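PDB 6N1B: carbohydrate-binding protein from Flavonifractor plautii, which acts as an N-acetylgalactosamine deacetylase, probably removing the acetyl group of the A blood-group antigen, and here holds the blood group B trisaccharide. Local coordinates for residues A134-A139 with R151-Y156; G147-L152 with D190-A195; F237-Y242 with G250-V255; Q276-L281 with F339-G344. One frame throughout, in Å; residues are numbered along the deposited sequence.

Contact 1: A134-A139 with R151-Y156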
# COMPACT_ATOMS: atom_id res chain seq x y z
N ALA A 134 9.07 7.60 -0.89
CA ALA A 134 7.82 7.14 -1.45
C ALA A 134 8.13 6.33 -2.77
O ALA A 134 8.68 6.91 -3.74
CB ALA A 134 6.92 8.34 -1.81
N TYR A 135 7.79 5.05 -2.73
CA TYR A 135 7.99 4.14 -3.86
C TYR A 135 6.68 3.93 -4.60
O TYR A 135 5.59 4.00 -3.99
CB TYR A 135 8.45 2.78 -3.32
CG TYR A 135 9.82 2.81 -2.63
CD1 TYR A 135 9.93 3.08 -1.28
CD2 TYR A 135 10.97 2.47 -3.31
CE1 TYR A 135 11.17 3.06 -0.67
CE2 TYR A 135 12.22 2.44 -2.72
CZ TYR A 135 12.29 2.69 -1.35
OH TYR A 135 13.50 2.67 -0.70
N TRP A 136 6.76 3.58 -5.87
CA TRP A 136 5.56 3.13 -6.61
C TRP A 136 6.04 2.29 -7.80
O TRP A 136 7.23 2.18 -8.07
CB TRP A 136 4.66 4.28 -7.05
CG TRP A 136 5.23 5.12 -8.14
CD1 TRP A 136 4.98 4.99 -9.50
CD2 TRP A 136 6.15 6.20 -8.03
NE1 TRP A 136 5.72 5.88 -10.24
CE2 TRP A 136 6.42 6.66 -9.34
CE3 TRP A 136 6.82 6.82 -6.97
CZ2 TRP A 136 7.30 7.66 -9.60
CZ3 TRP A 136 7.69 7.86 -7.26
CH2 TRP A 136 7.93 8.29 -8.54
N ASN A 137 5.05 1.73 -8.51
CA ASN A 137 5.29 0.90 -9.70
C ASN A 137 4.82 1.61 -10.92
O ASN A 137 3.68 2.11 -10.92
CB ASN A 137 4.61 -0.45 -9.49
CG ASN A 137 4.91 -1.42 -10.56
OD1 ASN A 137 4.51 -1.16 -11.72
ND2 ASN A 137 5.56 -2.56 -10.26
N TRP A 138 5.63 1.71 -11.91
CA TRP A 138 5.32 2.25 -13.19
C TRP A 138 5.36 1.15 -14.25
O TRP A 138 6.36 0.40 -14.29
CB TRP A 138 6.31 3.36 -13.64
CG TRP A 138 6.27 3.81 -15.06
CD1 TRP A 138 5.42 4.81 -15.57
CD2 TRP A 138 7.05 3.34 -16.16
NE1 TRP A 138 5.70 4.99 -16.90
CE2 TRP A 138 6.70 4.11 -17.29
CE3 TRP A 138 8.09 2.43 -16.27
CZ2 TRP A 138 7.35 4.00 -18.48
CZ3 TRP A 138 8.73 2.24 -17.50
CH2 TRP A 138 8.34 3.01 -18.61
N ALA A 139 4.36 1.06 -15.13
CA ALA A 139 4.36 -0.01 -16.15
C ALA A 139 4.13 0.61 -17.53
O ALA A 139 3.26 1.49 -17.69
CB ALA A 139 3.23 -0.98 -15.88
N ARG A 151 9.86 2.93 -8.88
CA ARG A 151 10.40 4.31 -8.83
C ARG A 151 10.24 4.86 -7.42
O ARG A 151 9.52 4.33 -6.59
CB ARG A 151 9.68 5.13 -9.86
CG ARG A 151 9.95 4.68 -11.28
CD ARG A 151 9.18 5.46 -12.37
NE ARG A 151 9.63 5.04 -13.67
CZ ARG A 151 9.33 5.65 -14.83
NH1 ARG A 151 8.35 6.53 -14.86
NH2 ARG A 151 10.07 5.41 -15.89
N LEU A 152 10.97 5.95 -7.20
CA LEU A 152 11.16 6.52 -5.85
C LEU A 152 11.27 8.03 -5.92
O LEU A 152 12.02 8.58 -6.78
CB LEU A 152 12.43 5.95 -5.27
CG LEU A 152 13.01 6.55 -4.00
CD1 LEU A 152 12.07 6.42 -2.80
CD2 LEU A 152 14.36 5.93 -3.68
N ARG A 153 10.50 8.68 -5.05
CA ARG A 153 10.69 10.13 -4.79
C ARG A 153 10.84 10.27 -3.27
O ARG A 153 10.15 9.64 -2.50
CB ARG A 153 9.46 10.95 -5.25
CG ARG A 153 9.43 11.16 -6.78
CD ARG A 153 8.14 11.86 -7.23
NE ARG A 153 8.12 12.08 -8.67
CZ ARG A 153 8.48 13.20 -9.31
NH1 ARG A 153 8.87 14.27 -8.65
NH2 ARG A 153 8.42 13.23 -10.65
N ILE A 154 11.76 11.19 -2.88
CA ILE A 154 12.08 11.43 -1.46
C ILE A 154 11.68 12.86 -1.09
O ILE A 154 11.71 13.79 -1.96
CB ILE A 154 13.60 11.23 -1.28
CG1 ILE A 154 13.97 9.76 -1.50
CG2 ILE A 154 14.13 11.74 0.07
CD1 ILE A 154 15.44 9.47 -1.72
N SER A 155 11.28 13.05 0.18
CA SER A 155 10.98 14.40 0.63
C SER A 155 11.59 14.63 2.01
O SER A 155 11.51 13.75 2.90
CB SER A 155 9.46 14.61 0.72
OG SER A 155 9.09 15.94 1.10
N TYR A 156 12.12 15.86 2.18
CA TYR A 156 12.52 16.38 3.45
C TYR A 156 11.46 17.22 4.20
O TYR A 156 11.49 17.28 5.45
CB TYR A 156 13.80 17.18 3.33
CG TYR A 156 14.99 16.47 2.79
CD1 TYR A 156 15.65 15.51 3.61
CD2 TYR A 156 15.53 16.68 1.57
CE1 TYR A 156 16.84 14.92 3.17
CE2 TYR A 156 16.72 16.09 1.10
CZ TYR A 156 17.39 15.20 1.93
OH TYR A 156 18.56 14.61 1.54
O HOH W 1 6.21 6.97 -12.98
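The guanidinium of R151 lies flat on the indole of W138, their centres 3.7 Å apart and planes within 5° of parallel. It is a cation-pi stack in which NH2 sits over the ring system and NH1 comes nearest CG. R151 reaches this far because its chain is extended from CG to NE. On the way its CB passes over the six-membered ring of W136, with CB and CZ2 3.5 Å apart. W136 has CG between its backbone N and carbonyl carbon (chi1 71°), which turns the indole across to strand 151-155, where CH2 also meets CG of R153 at 3.7 Å. A water links W136 and R151, accepting from W136 NE1 at 3.0 Å and R151 NH1 at 2.9 Å. On the other face of the sheet CD1 of L152 is centred over the Y135 ring, 3.9 Å from its centroid. Antiparallel backbone bonds pair A134 with R153 and W136 with R151. Tryptophan and arginine suit the partly exposed places of W138 and R151, since a broad ring accepts methylene groups and delocalised charge. With E149 as salt-bridge partner, R151 has its charge and flat face engaged, which should restrict rotation of the guanidinium.

Contact 2: G147-L152 with D190-A195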
# COMPACT_ATOMS: atom_id res chain seq x y z
N GLY A 147 8.59 -3.03 -20.25
CA GLY A 147 8.37 -3.62 -18.96
C GLY A 147 7.88 -2.65 -17.91
O GLY A 147 6.95 -1.91 -18.12
N ALA A 148 8.51 -2.70 -16.74
CA ALA A 148 8.07 -1.88 -15.61
C ALA A 148 9.25 -1.47 -14.76
O ALA A 148 10.40 -1.97 -14.91
CB ALA A 148 7.08 -2.65 -14.75
N GLU A 149 8.98 -0.57 -13.81
CA GLU A 149 9.98 -0.11 -12.90
C GLU A 149 9.33 0.11 -11.51
O GLU A 149 8.15 0.44 -11.40
CB GLU A 149 10.59 1.24 -13.31
CG GLU A 149 11.41 1.18 -14.59
CD GLU A 149 12.07 2.47 -14.97
OE1 GLU A 149 11.95 3.49 -14.25
OE2 GLU A 149 12.76 2.49 -16.00
N VAL A 150 10.13 -0.07 -10.46
CA VAL A 150 9.85 0.54 -9.14
C VAL A 150 10.58 1.84 -9.08
O VAL A 150 11.80 1.84 -9.30
CB VAL A 150 10.18 -0.43 -7.96
CG1 VAL A 150 9.98 0.30 -6.65
CG2 VAL A 150 9.35 -1.70 -8.04
N ARG A 151 9.86 2.93 -8.88
CA ARG A 151 10.40 4.31 -8.83
C ARG A 151 10.24 4.86 -7.42
O ARG A 151 9.52 4.33 -6.59
CB ARG A 151 9.68 5.13 -9.86
CG ARG A 151 9.95 4.68 -11.28
CD ARG A 151 9.18 5.46 -12.37
NE ARG A 151 9.63 5.04 -13.67
CZ ARG A 151 9.33 5.65 -14.83
NH1 ARG A 151 8.35 6.53 -14.86
NH2 ARG A 151 10.07 5.41 -15.89
N LEU A 152 10.97 5.95 -7.20
CA LEU A 152 11.16 6.52 -5.85
C LEU A 152 11.27 8.03 -5.92
O LEU A 152 12.02 8.58 -6.78
CB LEU A 152 12.43 5.95 -5.27
CG LEU A 152 13.01 6.55 -4.00
CD1 LEU A 152 12.07 6.42 -2.80
CD2 LEU A 152 14.36 5.93 -3.68
N ASP A 190 10.40 14.87 -14.14
CA ASP A 190 11.33 13.79 -14.40
C ASP A 190 12.22 13.45 -13.23
O ASP A 190 13.16 12.61 -13.31
CB ASP A 190 12.29 14.17 -15.59
CG ASP A 190 11.59 14.38 -16.89
OD1 ASP A 190 10.59 13.69 -17.13
OD2 ASP A 190 12.06 15.24 -17.66
N ASP A 191 11.95 14.10 -12.11
CA ASP A 191 12.79 13.96 -10.91
C ASP A 191 12.38 12.82 -10.01
O ASP A 191 11.81 13.00 -8.91
CB ASP A 191 12.90 15.27 -10.19
CG ASP A 191 13.66 16.32 -10.96
OD1 ASP A 191 14.66 15.98 -11.62
OD2 ASP A 191 13.30 17.49 -10.89
N PHE A 192 12.67 11.60 -10.46
CA PHE A 192 12.52 10.39 -9.68
C PHE A 192 13.75 9.54 -9.82
O PHE A 192 14.49 9.73 -10.79
CB PHE A 192 11.19 9.63 -10.05
CG PHE A 192 11.17 9.14 -11.46
CD1 PHE A 192 11.86 7.95 -11.82
CD2 PHE A 192 10.62 9.93 -12.48
CE1 PHE A 192 11.85 7.53 -13.10
CE2 PHE A 192 10.69 9.52 -13.77
CZ PHE A 192 11.29 8.33 -14.08
N ILE A 193 13.88 8.54 -8.97
CA ILE A 193 14.90 7.50 -9.05
C ILE A 193 14.24 6.22 -9.51
O ILE A 193 13.22 5.85 -8.96
CB ILE A 193 15.63 7.37 -7.70
CG1 ILE A 193 16.40 8.62 -7.31
CG2 ILE A 193 16.53 6.12 -7.63
CD1 ILE A 193 16.89 8.71 -5.90
N THR A 194 14.91 5.52 -10.46
CA THR A 194 14.53 4.16 -10.81
C THR A 194 15.21 3.23 -9.82
O THR A 194 16.45 3.11 -9.83
CB THR A 194 14.83 3.81 -12.25
OG1 THR A 194 14.15 4.66 -13.13
CG2 THR A 194 14.57 2.33 -12.49
N ALA A 195 14.47 2.62 -8.90
CA ALA A 195 14.99 1.66 -7.91
C ALA A 195 15.23 0.32 -8.55
O ALA A 195 16.25 -0.32 -8.24
CB ALA A 195 14.09 1.60 -6.73
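The CZ corner of F192 lies over the R151 guanidinium, 3.4 Å from CZ of R151, planes 29° apart, while R151 CD lies over the ring face. W138 covers the opposite face, so the guanidinium is sandwiched between two aromatic residues. F192 gets there with CG between its backbone N and carbonyl carbon (chi1 64°), which swings the ring over the arginine chain. The tightest polar point adjoins it. OE1 of E149 accepts from OG1 of T194 at 2.7 Å and from NE of R151 at 2.8 Å, the two donors approaching from opposite faces of the carboxylate plane. A short threonine suits this place, offering a hydroxyl to the acid while CG2 packs beside it. This polar, closely fitted side is partly exposed to solvent. The other side is buried but looser between the segments: CB of L152 and CB of I193 are 4.3 Å apart, and V150 CG1 and A195 CB no closer, while I247, M204 and W249 add packing. Backbone bonds from I193 N to L152 O and from A195 N to V150 O join the strands. Strand 193-198 thereby forms the outer edge of a four-stranded antiparallel sheet, an arrangement characteristic of a beta-propeller blade.

Contact 3: F237-Y242 with G250-V255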
# COMPACT_ATOMS: atom_id res chain seq x y z
N PHE A 237 3.65 -15.43 -6.97
CA PHE A 237 4.53 -15.71 -5.80
C PHE A 237 5.26 -14.41 -5.43
O PHE A 237 5.63 -13.62 -6.29
CB PHE A 237 5.51 -16.88 -6.08
CG PHE A 237 6.47 -16.62 -7.20
CD1 PHE A 237 6.13 -16.81 -8.45
CD2 PHE A 237 7.73 -16.17 -6.88
CE1 PHE A 237 6.98 -16.58 -9.46
CE2 PHE A 237 8.66 -15.95 -7.90
CZ PHE A 237 8.29 -16.18 -9.20
N VAL A 238 5.52 -14.28 -4.13
CA VAL A 238 6.22 -13.10 -3.61
C VAL A 238 7.73 -13.33 -3.56
O VAL A 238 8.24 -14.42 -3.21
CB VAL A 238 5.64 -12.73 -2.22
CG1 VAL A 238 6.48 -11.76 -1.45
CG2 VAL A 238 4.23 -12.17 -2.34
N GLU A 239 8.44 -12.29 -3.94
CA GLU A 239 9.90 -12.24 -3.89
C GLU A 239 10.31 -11.11 -3.00
O GLU A 239 9.67 -10.02 -2.98
CB GLU A 239 10.52 -12.01 -5.25
CG GLU A 239 10.31 -13.21 -6.22
CD GLU A 239 10.84 -12.96 -7.62
OE1 GLU A 239 10.43 -11.96 -8.28
OE2 GLU A 239 11.67 -13.79 -8.03
N MET A 240 11.43 -11.27 -2.28
CA MET A 240 12.08 -10.19 -1.53
C MET A 240 13.40 -9.83 -2.14
O MET A 240 14.05 -10.63 -2.81
CB MET A 240 12.22 -10.64 -0.03
CG MET A 240 13.33 -11.65 0.14
SD MET A 240 13.32 -12.50 1.75
CE MET A 240 13.47 -11.12 2.81
N ARG A 241 13.79 -8.57 -1.92
CA ARG A 241 15.07 -8.03 -2.30
C ARG A 241 15.64 -7.22 -1.13
O ARG A 241 14.89 -6.68 -0.31
CB ARG A 241 14.97 -7.10 -3.50
CG ARG A 241 14.48 -7.76 -4.76
CD ARG A 241 14.15 -6.70 -5.78
NE ARG A 241 13.94 -7.20 -7.18
CZ ARG A 241 12.88 -7.73 -7.64
NH1 ARG A 241 11.79 -7.84 -6.89
NH2 ARG A 241 12.77 -8.15 -8.88
N TYR A 242 16.97 -7.14 -1.07
CA TYR A 242 17.69 -6.42 -0.07
C TYR A 242 18.41 -5.22 -0.67
O TYR A 242 18.88 -5.22 -1.81
CB TYR A 242 18.70 -7.35 0.58
CG TYR A 242 18.09 -8.51 1.39
CD1 TYR A 242 17.64 -8.38 2.67
CD2 TYR A 242 18.03 -9.79 0.82
CE1 TYR A 242 17.18 -9.40 3.43
CE2 TYR A 242 17.54 -10.88 1.56
CZ TYR A 242 17.10 -10.66 2.88
OH TYR A 242 16.68 -11.72 3.67
N GLY A 250 19.45 -5.74 -4.53
CA GLY A 250 19.99 -7.02 -5.00
C GLY A 250 19.01 -7.88 -5.69
O GLY A 250 17.89 -7.53 -5.97
N GLU A 251 19.49 -9.08 -6.03
CA GLU A 251 18.66 -10.05 -6.77
C GLU A 251 17.52 -10.57 -5.89
O GLU A 251 17.72 -10.79 -4.73
CB GLU A 251 19.50 -11.18 -7.30
CG GLU A 251 20.62 -10.83 -8.29
CD GLU A 251 21.69 -11.92 -8.55
OE1 GLU A 251 21.48 -13.09 -8.34
OE2 GLU A 251 22.79 -11.57 -9.01
N PRO A 252 16.40 -10.85 -6.57
CA PRO A 252 15.25 -11.34 -5.77
C PRO A 252 15.47 -12.77 -5.30
O PRO A 252 16.11 -13.58 -5.95
CB PRO A 252 14.05 -11.29 -6.73
CG PRO A 252 14.69 -11.36 -8.10
CD PRO A 252 16.04 -10.59 -8.00
N VAL A 253 14.87 -13.09 -4.16
CA VAL A 253 14.67 -14.41 -3.75
C VAL A 253 13.28 -14.70 -3.23
O VAL A 253 12.62 -13.81 -2.71
CB VAL A 253 15.64 -14.80 -2.85
CG1 VAL A 253 15.49 -14.14 -1.58
CG2 VAL A 253 15.64 -16.26 -2.49
N ARG A 254 12.80 -15.86 -3.53
CA ARG A 254 11.45 -16.19 -3.18
C ARG A 254 11.35 -16.34 -1.69
O ARG A 254 12.12 -16.99 -1.03
CB ARG A 254 11.05 -17.65 -3.69
CG ARG A 254 10.71 -17.74 -5.04
CD ARG A 254 9.72 -18.89 -5.31
NE ARG A 254 10.18 -20.20 -4.86
CZ ARG A 254 10.95 -21.02 -5.59
NH1 ARG A 254 11.37 -20.74 -6.72
NH2 ARG A 254 11.23 -22.24 -5.12
N VAL A 255 10.26 -15.78 -1.10
CA VAL A 255 9.89 -16.05 0.30
C VAL A 255 9.27 -17.44 0.34
O VAL A 255 8.82 -17.97 -0.70
CB VAL A 255 8.95 -15.03 0.88
CG1 VAL A 255 9.56 -13.61 0.87
CG2 VAL A 255 7.57 -15.02 0.22
O HOH W 2 7.44 -17.07 -3.01
O HOH W 3 16.59 -6.32 -8.07
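This is a beta-hairpin contact, in which F237-Y242 pairs antiparallel with G250-V255 at the outer edge of a four-stranded sheet. M240 and V253 form its hydrogen-bonded pair, with M240 N to V253 O at 2.8 Å and V253 N to M240 O at 2.9 Å. Toward the hairpin loop G250 N bonds Y242 O, and at the other end V255 N reaches V238 O at 3.2 Å. A water also donates to V238 O and to V255 O, strengthening that end where the direct bond is longer.

The two faces of the hairpin differ. On one, E239 and R241 both run alongside the exposed P252: CB of the proline stands 3.9 Å above the R241 guanidinium plane and 3.7 Å from CD of E239. Proline suits this position, because none of the four cross-strand backbone bonds needs an N-H there and its ring gives the charged chains an apolar surface. A second water accepts from R241 NE and donates to G250 O, holding the guanidinium edge toward the loop. E239 is tied by OE1 to N224. The other face is apolar. M240, with CG between backbone N and carbonyl carbon (chi1 75°), lies beside V253, its CG 3.7 Å from V253 CG1, and CG1 of V238 meets CG2 of V255 at 3.8 Å. The branched valines and the flexible methionine fill this side well. Here M240 and V255 pack on W221 of the neighbouring strand 217-224, while V238 reaches P270 and Q273 on strand 269-278 of the next sheet.

Contact 4: Q276-L281 with F339-G344; sequences QYVPDL and FYYEPG
Y341 turns its ring toward V278 with CG trans to the backbone N (chi1 179°), and V278 points CG1 at that ring by the same kind of torsion (chi1 -179°). Thus the methyl carbon CG1 of V278 rests over one face of the ring, 3.4 Å from CD1 of Y341 and displaced toward the rim, a close CH-pi contact. CD1 of L281 adds a further apolar touch at 3.8 Å from CE2 of Y341. Beyond the ring Y341 OH donates to D280 OD2 at 2.7 Å, using the lone pair of OD2 that faces away from the other carboxylate oxygen. That same OD2 also accepts from G348 N and from a water that in turn accepts from G344 N, so several donors grip a single oxygen. A beta turn closed by L281 N to V278 O presents the acid, and P279 suits it because its ring fixes phi near the value the turn needs.

At the other end chi1 of Q276 (-69°) puts CG over the face of F339, 3.5 Å from its CZ, and a bend at chi2 turns the amide off the ring. A water donates to Q276 OE1 at 2.8 Å and accepts from Y341 N, bridging strands that share no direct backbone bonds.

The strand axes, 8.1 Å apart, run almost parallel, each strand outermost in a different four-stranded antiparallel sheet. F339 N bonds D274, which with D56 and D122 binds a calcium ion. Such side-by-side strands of successive sheets close to a bound calcium ion are consistent with a beta-propeller.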
# COMPACT_ATOMS: atom_id res chain seq x y z
N GLN A 276 5.14 -4.91 7.93
CA GLN A 276 5.74 -4.11 9.01
C GLN A 276 6.65 -5.01 9.84
O GLN A 276 6.29 -6.15 10.11
CB GLN A 276 4.68 -3.53 9.93
CG GLN A 276 3.80 -2.46 9.32
CD GLN A 276 4.46 -1.14 9.34
OE1 GLN A 276 4.51 -0.46 10.39
NE2 GLN A 276 5.11 -0.75 8.21
N TYR A 277 7.79 -4.45 10.28
CA TYR A 277 8.47 -5.06 11.43
C TYR A 277 7.76 -4.48 12.72
O TYR A 277 7.66 -3.23 12.79
CB TYR A 277 9.98 -4.85 11.46
CG TYR A 277 10.56 -5.60 12.63
CD1 TYR A 277 10.75 -7.02 12.62
CD2 TYR A 277 10.89 -4.90 13.81
CE1 TYR A 277 11.20 -7.71 13.77
CE2 TYR A 277 11.38 -5.57 14.91
CZ TYR A 277 11.50 -6.93 14.92
OH TYR A 277 11.95 -7.62 16.01
N VAL A 278 7.39 -5.36 13.63
CA VAL A 278 6.67 -4.95 14.84
C VAL A 278 7.56 -5.27 16.03
O VAL A 278 7.62 -6.40 16.51
CB VAL A 278 5.32 -5.62 14.93
CG1 VAL A 278 4.60 -5.13 16.19
CG2 VAL A 278 4.45 -5.37 13.71
N PRO A 279 8.28 -4.27 16.57
CA PRO A 279 9.18 -4.51 17.68
C PRO A 279 8.53 -5.24 18.90
O PRO A 279 9.11 -6.13 19.50
CB PRO A 279 9.66 -3.12 18.08
CG PRO A 279 9.70 -2.39 16.76
CD PRO A 279 8.41 -2.90 16.10
N ASP A 280 7.30 -4.84 19.22
CA ASP A 280 6.62 -5.45 20.40
C ASP A 280 6.38 -6.92 20.27
O ASP A 280 6.30 -7.62 21.28
CB ASP A 280 5.30 -4.69 20.65
CG ASP A 280 4.62 -5.01 21.95
OD1 ASP A 280 5.28 -5.04 22.97
OD2 ASP A 280 3.43 -5.15 21.93
N LEU A 281 6.29 -7.43 19.01
CA LEU A 281 6.09 -8.82 18.69
C LEU A 281 7.32 -9.53 18.28
O LEU A 281 7.27 -10.77 18.11
CB LEU A 281 5.02 -9.00 17.59
CG LEU A 281 3.62 -8.33 17.98
CD1 LEU A 281 2.74 -8.48 16.73
CD2 LEU A 281 3.00 -9.01 19.15
N PHE A 339 -1.13 -1.01 7.43
CA PHE A 339 -1.42 -1.09 8.85
C PHE A 339 -0.31 -0.54 9.69
O PHE A 339 0.87 -0.44 9.26
CB PHE A 339 -1.75 -2.51 9.28
CG PHE A 339 -0.59 -3.44 9.35
CD1 PHE A 339 -0.00 -3.96 8.17
CD2 PHE A 339 -0.09 -3.80 10.50
CE1 PHE A 339 1.06 -4.84 8.28
CE2 PHE A 339 1.03 -4.66 10.65
CZ PHE A 339 1.55 -5.19 9.52
N TYR A 340 -0.69 -0.27 10.93
CA TYR A 340 0.30 0.07 12.00
C TYR A 340 -0.13 -0.69 13.23
O TYR A 340 -1.33 -0.66 13.63
CB TYR A 340 0.29 1.56 12.29
CG TYR A 340 1.15 2.04 13.40
CD1 TYR A 340 2.54 1.82 13.34
CD2 TYR A 340 0.62 2.59 14.53
CE1 TYR A 340 3.37 2.27 14.39
CE2 TYR A 340 1.50 3.08 15.55
CZ TYR A 340 2.83 2.83 15.48
OH TYR A 340 3.67 3.24 16.50
N TYR A 341 0.83 -1.39 13.87
CA TYR A 341 0.64 -1.97 15.20
C TYR A 341 0.98 -0.88 16.23
O TYR A 341 2.14 -0.48 16.31
CB TYR A 341 1.48 -3.21 15.37
CG TYR A 341 1.37 -3.85 16.71
CD1 TYR A 341 2.13 -3.32 17.77
CD2 TYR A 341 0.64 -4.99 16.96
CE1 TYR A 341 2.11 -3.93 19.02
CE2 TYR A 341 0.64 -5.65 18.16
CZ TYR A 341 1.38 -5.09 19.20
OH TYR A 341 1.34 -5.78 20.39
N GLU A 342 -0.03 -0.45 16.95
CA GLU A 342 0.13 0.61 17.95
C GLU A 342 0.38 -0.10 19.28
O GLU A 342 -0.52 -0.71 19.83
CB GLU A 342 -1.07 1.48 17.97
CG GLU A 342 -0.95 2.61 18.95
CD GLU A 342 -1.08 3.98 18.37
OE1 GLU A 342 -0.77 4.88 19.08
OE2 GLU A 342 -1.42 4.14 17.14
N PRO A 343 1.59 0.06 19.85
CA PRO A 343 1.81 -0.66 21.15
C PRO A 343 0.88 -0.17 22.23
O PRO A 343 0.49 0.99 22.22
CB PRO A 343 3.28 -0.40 21.50
CG PRO A 343 3.84 0.03 20.27
CD PRO A 343 2.84 0.66 19.34
N GLY A 344 0.57 -1.09 23.13
CA GLY A 344 -0.20 -0.79 24.30
C GLY A 344 0.64 -0.43 25.47
O GLY A 344 1.91 -0.39 25.38
O HOH W 4 3.47 -1.53 12.72
O HOH W 5 1.73 -3.63 23.45

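Overall arrangement
The contacts follow one another along the chain in the order 1 to 4. Contacts 1 and 2 are centred 7 Å apart, share R151 and L152 on strand 148-155, and join three neighbouring strands of one sheet. Contact 3 lies in the next sheet, about 19 Å from contact 1 and 18 Å from contact 2 between centres, without touching either. Contact 4 is about 23 Å from contact 3 and 29 Å from contact 2, and bridges the two following sheets through strands 269-278 and 333-342. Thus three contacts build up individual sheets and one joins separate sheets, consistent with a beta-propeller whose successive blades pack side by side.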